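Local coordinates for signal transduction protein TRAP (Staphylococcus aureus, PDB 4AE5) that is thought to regulate staphylococcal virulence, its phosphorylated form leading to agr activation, RNAIII synthesis and expression of toxins and biofilm genes, at residues 1-13 / 50-62. Numbering follows the deposited sequence.
With FMT (formic acid), chain E.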
loop_
_atom_site.group_PDB
_atom_site.type_symbol
_atom_site.label_atom_id
_atom_site.label_comp_id
_atom_site.label_asym_id
_atom_site.label_seq_id
_atom_site.Cartn_x
_atom_site.Cartn_y
_atom_site.Cartn_z
ATOM N N MET A 1 6.013 12.229 -12.958
ATOM C CA MET A 1 6.379 11.123 -11.985
ATOM C C MET A 1 5.137 10.480 -11.379
ATOM O O MET A 1 4.215 11.176 -10.989
ATOM C CB MET A 1 7.247 11.662 -10.865
ATOM C CG MET A 1 8.604 12.200 -11.274
ATOM S SD MET A 1 9.388 12.993 -9.849
ATOM C CE MET A 1 8.496 14.561 -9.823
ATOM N N LYS A 2 5.091 9.150 -11.295
ATOM C CA LYS A 2 3.849 8.481 -10.895
ATOM C C LYS A 2 3.782 8.483 -9.375
ATOM O O LYS A 2 4.758 8.084 -8.713
ATOM C CB LYS A 2 3.819 7.025 -11.424
ATOM C CG LYS A 2 2.610 6.224 -10.924
ATOM C CD LYS A 2 2.599 4.800 -11.490
ATOM C CE LYS A 2 2.982 4.737 -12.976
ATOM N NZ LYS A 2 2.816 3.308 -13.390
ATOM N N LYS A 3 2.619 8.862 -8.842
ATOM C CA LYS A 3 2.387 8.986 -7.392
ATOM C C LYS A 3 1.103 8.312 -6.954
ATOM O O LYS A 3 0.146 8.161 -7.745
ATOM C CB LYS A 3 2.289 10.478 -6.984
ATOM C CG LYS A 3 3.599 11.269 -7.207
ATOM C CD LYS A 3 3.461 12.748 -6.870
ATOM C CE LYS A 3 4.814 13.369 -6.581
ATOM N NZ LYS A 3 5.515 13.859 -7.787
ATOM N N LEU A 4 1.060 7.954 -5.680
ATOM C CA LEU A 4 -0.168 7.428 -5.124
ATOM C C LEU A 4 -0.673 8.361 -4.039
ATOM O O LEU A 4 0.103 8.746 -3.140
ATOM C CB LEU A 4 0.052 6.009 -4.593
ATOM C CG LEU A 4 -1.191 5.193 -4.244
ATOM C CD1 LEU A 4 -0.913 3.713 -4.537
ATOM C CD2 LEU A 4 -1.549 5.430 -2.782
ATOM N N TYR A 5 -1.986 8.665 -4.118
ATOM C CA TYR A 5 -2.669 9.563 -3.196
ATOM C C TYR A 5 -3.688 8.747 -2.386
ATOM O O TYR A 5 -4.517 8.076 -3.000
ATOM C CB TYR A 5 -3.391 10.598 -4.034
ATOM C CG TYR A 5 -2.442 11.408 -4.930
ATOM C CD1 TYR A 5 -2.076 10.944 -6.202
ATOM C CD2 TYR A 5 -1.904 12.619 -4.493
ATOM C CE1 TYR A 5 -1.225 11.674 -7.017
ATOM C CE2 TYR A 5 -1.053 13.384 -5.317
ATOM C CZ TYR A 5 -0.737 12.912 -6.570
ATOM O OH TYR A 5 0.134 13.607 -7.366
ATOM N N THR A 6 -3.644 8.828 -1.044
ATOM C CA THR A 6 -4.558 8.053 -0.172
ATOM C C THR A 6 -5.311 9.069 0.696
ATOM O O THR A 6 -4.676 9.991 1.224
ATOM C CB THR A 6 -3.805 7.053 0.703
ATOM O OG1 THR A 6 -2.991 6.221 -0.154
ATOM C CG2 THR A 6 -4.819 6.152 1.461
ATOM N N SER A 7 -6.635 8.927 0.774
ATOM C CA SER A 7 -7.496 9.720 1.669
ATOM C C SER A 7 -8.328 8.791 2.563
ATOM O O SER A 7 -8.626 7.674 2.179
ATOM C CB SER A 7 -8.455 10.629 0.864
ATOM O OG SER A 7 -7.778 11.726 0.259
ATOM N N TYR A 8 -8.687 9.291 3.742
ATOM C CA TYR A 8 -9.429 8.577 4.777
ATOM C C TYR A 8 -10.680 9.390 5.112
ATOM O O TYR A 8 -10.669 10.628 5.039
ATOM C CB TYR A 8 -8.551 8.456 6.046
ATOM C CG TYR A 8 -7.226 7.796 5.745
ATOM C CD1 TYR A 8 -7.144 6.424 5.590
ATOM C CD2 TYR A 8 -6.069 8.558 5.537
ATOM C CE1 TYR A 8 -5.951 5.799 5.310
ATOM C CE2 TYR A 8 -4.857 7.927 5.237
ATOM C CZ TYR A 8 -4.797 6.551 5.126
ATOM O OH TYR A 8 -3.599 5.894 4.804
ATOM N N GLY A 9 -11.746 8.704 5.478
ATOM C CA GLY A 9 -12.961 9.370 5.877
ATOM C C GLY A 9 -14.021 8.284 6.077
ATOM O O GLY A 9 -13.695 7.096 6.075
ATOM N N THR A 10 -15.283 8.684 6.251
ATOM C CA THR A 10 -16.379 7.695 6.331
ATOM C C THR A 10 -16.634 7.095 4.932
ATOM O O THR A 10 -16.263 7.693 3.918
ATOM C CB THR A 10 -17.704 8.320 6.851
ATOM O OG1 THR A 10 -18.258 9.170 5.853
ATOM C CG2 THR A 10 -17.498 9.128 8.154
ATOM N N TYR A 11 -17.303 5.936 4.880
ATOM C CA TYR A 11 -17.722 5.359 3.570
ATOM C C TYR A 11 -18.417 6.416 2.698
ATOM O O TYR A 11 -18.074 6.610 1.534
ATOM C CB TYR A 11 -18.630 4.121 3.732
ATOM C CG TYR A 11 -19.258 3.699 2.423
ATOM C CD1 TYR A 11 -18.527 2.926 1.522
ATOM C CD2 TYR A 11 -20.550 4.097 2.058
ATOM C CE1 TYR A 11 -19.064 2.567 0.295
ATOM C CE2 TYR A 11 -21.096 3.725 0.825
ATOM C CZ TYR A 11 -20.362 2.943 -0.023
ATOM O OH TYR A 11 -20.812 2.538 -1.253
ATOM N N GLY A 12 -19.413 7.083 3.260
ATOM C CA GLY A 12 -20.257 8.037 2.484
ATOM C C GLY A 12 -19.460 9.219 1.985
ATOM O O GLY A 12 -19.562 9.550 0.797
ATOM N N PHE A 13 -18.659 9.844 2.861
ATOM C CA PHE A 13 -17.701 10.900 2.426
ATOM C C PHE A 13 -16.788 10.542 1.217
ATOM O O PHE A 13 -16.711 11.284 0.183
ATOM C CB PHE A 13 -16.871 11.406 3.610
ATOM C CG PHE A 13 -16.056 12.626 3.296
ATOM C CD1 PHE A 13 -16.637 13.873 3.231
ATOM C CD2 PHE A 13 -14.693 12.502 3.019
ATOM C CE1 PHE A 13 -15.888 14.997 2.886
ATOM C CE2 PHE A 13 -13.928 13.625 2.704
ATOM C CZ PHE A 13 -14.526 14.871 2.617
ATOM N N PRO A 50 -4.456 14.662 0.523
ATOM C CA PRO A 50 -4.204 13.205 0.687
ATOM C C PRO A 50 -2.772 13.014 1.259
ATOM O O PRO A 50 -2.007 13.964 1.384
ATOM C CB PRO A 50 -4.261 12.690 -0.749
ATOM C CG PRO A 50 -3.851 13.888 -1.564
ATOM C CD PRO A 50 -4.631 15.009 -0.900
ATOM N N SER A 51 -2.436 11.771 1.583
ATOM C CA SER A 51 -1.089 11.379 1.969
ATOM C C SER A 51 -0.490 11.082 0.625
ATOM O O SER A 51 -1.087 10.279 -0.102
ATOM C CB SER A 51 -1.156 10.072 2.749
ATOM O OG SER A 51 -1.762 10.279 4.023
ATOM N N ILE A 52 0.648 11.693 0.286
ATOM C CA ILE A 52 1.216 11.503 -1.053
ATOM C C ILE A 52 2.458 10.599 -0.987
ATOM O O ILE A 52 3.264 10.775 -0.051
ATOM C CB ILE A 52 1.624 12.875 -1.675
ATOM C CG1 ILE A 52 0.396 13.763 -1.887
ATOM C CG2 ILE A 52 2.211 12.691 -3.038
ATOM C CD1 ILE A 52 0.699 15.257 -2.001
ATOM N N TYR A 53 2.646 9.715 -1.991
ATOM C CA TYR A 53 3.834 8.809 -2.142
ATOM C C TYR A 53 4.275 8.750 -3.591
ATOM O O TYR A 53 3.406 8.776 -4.495
ATOM C CB TYR A 53 3.496 7.379 -1.710
ATOM C CG TYR A 53 3.077 7.311 -0.318
ATOM C CD1 TYR A 53 1.768 7.562 0.000
ATOM C CD2 TYR A 53 3.981 6.956 0.687
ATOM C CE1 TYR A 53 1.359 7.566 1.290
ATOM C CE2 TYR A 53 3.583 6.956 2.017
ATOM C CZ TYR A 53 2.265 7.257 2.295
ATOM O OH TYR A 53 1.750 7.199 3.553
ATOM N N GLU A 54 5.596 8.687 -3.832
ATOM C CA GLU A 54 6.100 8.293 -5.137
ATOM C C GLU A 54 6.092 6.775 -5.239
ATOM O O GLU A 54 6.422 6.094 -4.254
ATOM C CB GLU A 54 7.533 8.734 -5.299
ATOM C CG GLU A 54 7.759 10.194 -5.595
ATOM C CD GLU A 54 9.187 10.418 -6.085
ATOM O OE1 GLU A 54 9.578 9.780 -7.097
ATOM O OE2 GLU A 54 9.928 11.183 -5.436
ATOM N N VAL A 55 5.699 6.258 -6.409
ATOM C CA VAL A 55 5.749 4.811 -6.697
ATOM C C VAL A 55 7.189 4.401 -7.103
ATOM O O VAL A 55 7.696 4.778 -8.207
ATOM C CB VAL A 55 4.765 4.434 -7.798
ATOM C CG1 VAL A 55 4.893 2.929 -8.071
ATOM C CG2 VAL A 55 3.354 4.786 -7.346
ATOM N N ILE A 56 7.870 3.702 -6.196
ATOM C CA ILE A 56 9.293 3.279 -6.385
ATOM C C ILE A 56 9.362 1.992 -7.213
ATOM O O ILE A 56 10.232 1.832 -8.122
ATOM C CB ILE A 56 9.962 2.995 -5.005
ATOM C CG1 ILE A 56 9.882 4.214 -4.083
ATOM C CG2 ILE A 56 11.429 2.579 -5.148
ATOM C CD1 ILE A 56 10.263 5.471 -4.877
ATOM N N LYS A 57 8.457 1.048 -6.881
ATOM C CA LYS A 57 8.338 -0.196 -7.623
ATOM C C LYS A 57 6.889 -0.667 -7.599
ATOM O O LYS A 57 6.189 -0.437 -6.603
ATOM C CB LYS A 57 9.235 -1.299 -7.006
ATOM C CG LYS A 57 9.290 -2.516 -7.946
ATOM C CD LYS A 57 9.859 -3.800 -7.407
ATOM C CE LYS A 57 11.238 -3.647 -6.824
ATOM N NZ LYS A 57 11.789 -5.043 -6.848
ATOM N N GLU A 58 6.486 -1.366 -8.673
ATOM C CA GLU A 58 5.133 -1.885 -8.834
ATOM C C GLU A 58 5.136 -3.216 -9.632
ATOM O O GLU A 58 6.023 -3.465 -10.511
ATOM C CB GLU A 58 4.259 -0.845 -9.551
ATOM C CG GLU A 58 4.844 -0.378 -10.897
ATOM C CD GLU A 58 3.959 0.675 -11.578
ATOM O OE1 GLU A 58 2.823 0.347 -11.985
ATOM O OE2 GLU A 58 4.379 1.852 -11.698
ATOM N N ILE A 59 4.166 -4.067 -9.297
ATOM C CA ILE A 59 3.836 -5.252 -10.061
ATOM C C ILE A 59 2.306 -5.301 -10.081
ATOM O O ILE A 59 1.656 -5.159 -9.020
ATOM C CB ILE A 59 4.369 -6.524 -9.336
ATOM C CG1 ILE A 59 5.892 -6.470 -9.137
ATOM C CG2 ILE A 59 3.764 -7.790 -9.919
ATOM C CD1 ILE A 59 6.416 -7.446 -8.102
ATOM N N GLY A 60 1.702 -5.536 -11.233
ATOM C CA GLY A 60 0.238 -5.808 -11.260
ATOM C C GLY A 60 -0.684 -4.573 -11.183
ATOM O O GLY A 60 -0.246 -3.441 -10.866
ATOM N N GLU A 61 -1.953 -4.780 -11.460
ATOM C CA GLU A 61 -2.920 -3.679 -11.465
ATOM C C GLU A 61 -3.807 -3.713 -10.239
ATOM O O GLU A 61 -4.079 -4.787 -9.693
ATOM C CB GLU A 61 -3.789 -3.722 -12.728
ATOM C CG GLU A 61 -2.956 -3.796 -13.998
ATOM C CD GLU A 61 -2.545 -2.421 -14.491
ATOM O OE1 GLU A 61 -3.446 -1.666 -14.939
ATOM O OE2 GLU A 61 -1.332 -2.102 -14.452
ATOM N N PHE A 62 -4.323 -2.553 -9.844
ATOM C CA PHE A 62 -5.317 -2.524 -8.759
ATOM C C PHE A 62 -6.684 -3.039 -9.196
ATOM O O PHE A 62 -7.044 -2.940 -10.365
ATOM C CB PHE A 62 -5.507 -1.064 -8.269
ATOM C CG PHE A 62 -4.319 -0.480 -7.640
ATOM C CD1 PHE A 62 -3.624 -1.194 -6.677
ATOM C CD2 PHE A 62 -3.887 0.810 -7.994
ATOM C CE1 PHE A 62 -2.491 -0.674 -6.063
ATOM C CE2 PHE A 62 -2.748 1.320 -7.393
ATOM C CZ PHE A 62 -2.061 0.601 -6.406
HETATM C C FMT E . -3.752 2.591 3.772
HETATM O O1 FMT E . -3.010 3.165 2.941
HETATM O O2 FMT E . -3.914 3.166 4.985
HETATM O O HOH W 1 -1.330 6.881 4.015
#
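Leu4 and Thr6 pair with Tyr53 and Ser51 through two double backbone hydrogen bonds, and Val55 N adds a fifth to Lys2 O (3.1 Å); strands 3-9 and 51-59 run antiparallel, their axes approaching to 4.6 Å at 152°. On one face, the Tyr5 ring lies alongside Pro50 and Ile52, all pointing the same way: Pro50 CG meets the ring edge at CD2 (3.7 Å), while Ile52 CG1 approaches CD2 and CE2 obliquely. Beside them, Lys3 CD rests 4.0 Å from Ile52 CG2. The Lys3 amine stays 5.7 Å (NZ to OE2) from Glu54, whose carboxylate instead forms a salt bridge with Arg107. On the other face, Leu4 CD1 packs obliquely on Phe62 CZ (3.8 Å). A water joins Tyr8 OH, to which it donates, with Tyr53 OH; Tyr8 OH in turn donates to O2 of a formic acid, probably from the crystallisation liquor, 2.8 Å away, which Lys115, Tyr117 and Arg160 also bind. Just before strand 3-9, Lys2 crosses Val55 with CG against CG2 and bends at chi3 (-42°) to bring NZ 2.7 Å from Glu58 OE2, a salt bridge whose hydrogen bond is accepted on the syn lone pair of OE2. This ties the N-terminal residues to the chain after the classic bulge at Ile56 and Lys57, opposite strand 100-108. The pairing of first and fourth strands closes the eight-stranded antiparallel barrel: strand 35-41 flanks 3-9, strand 100-108 flanks 51-59, and Tyr117 of strand 114-120 touches Leu4, its hydroxyl hydrogen-bonded to Thr6 OG1.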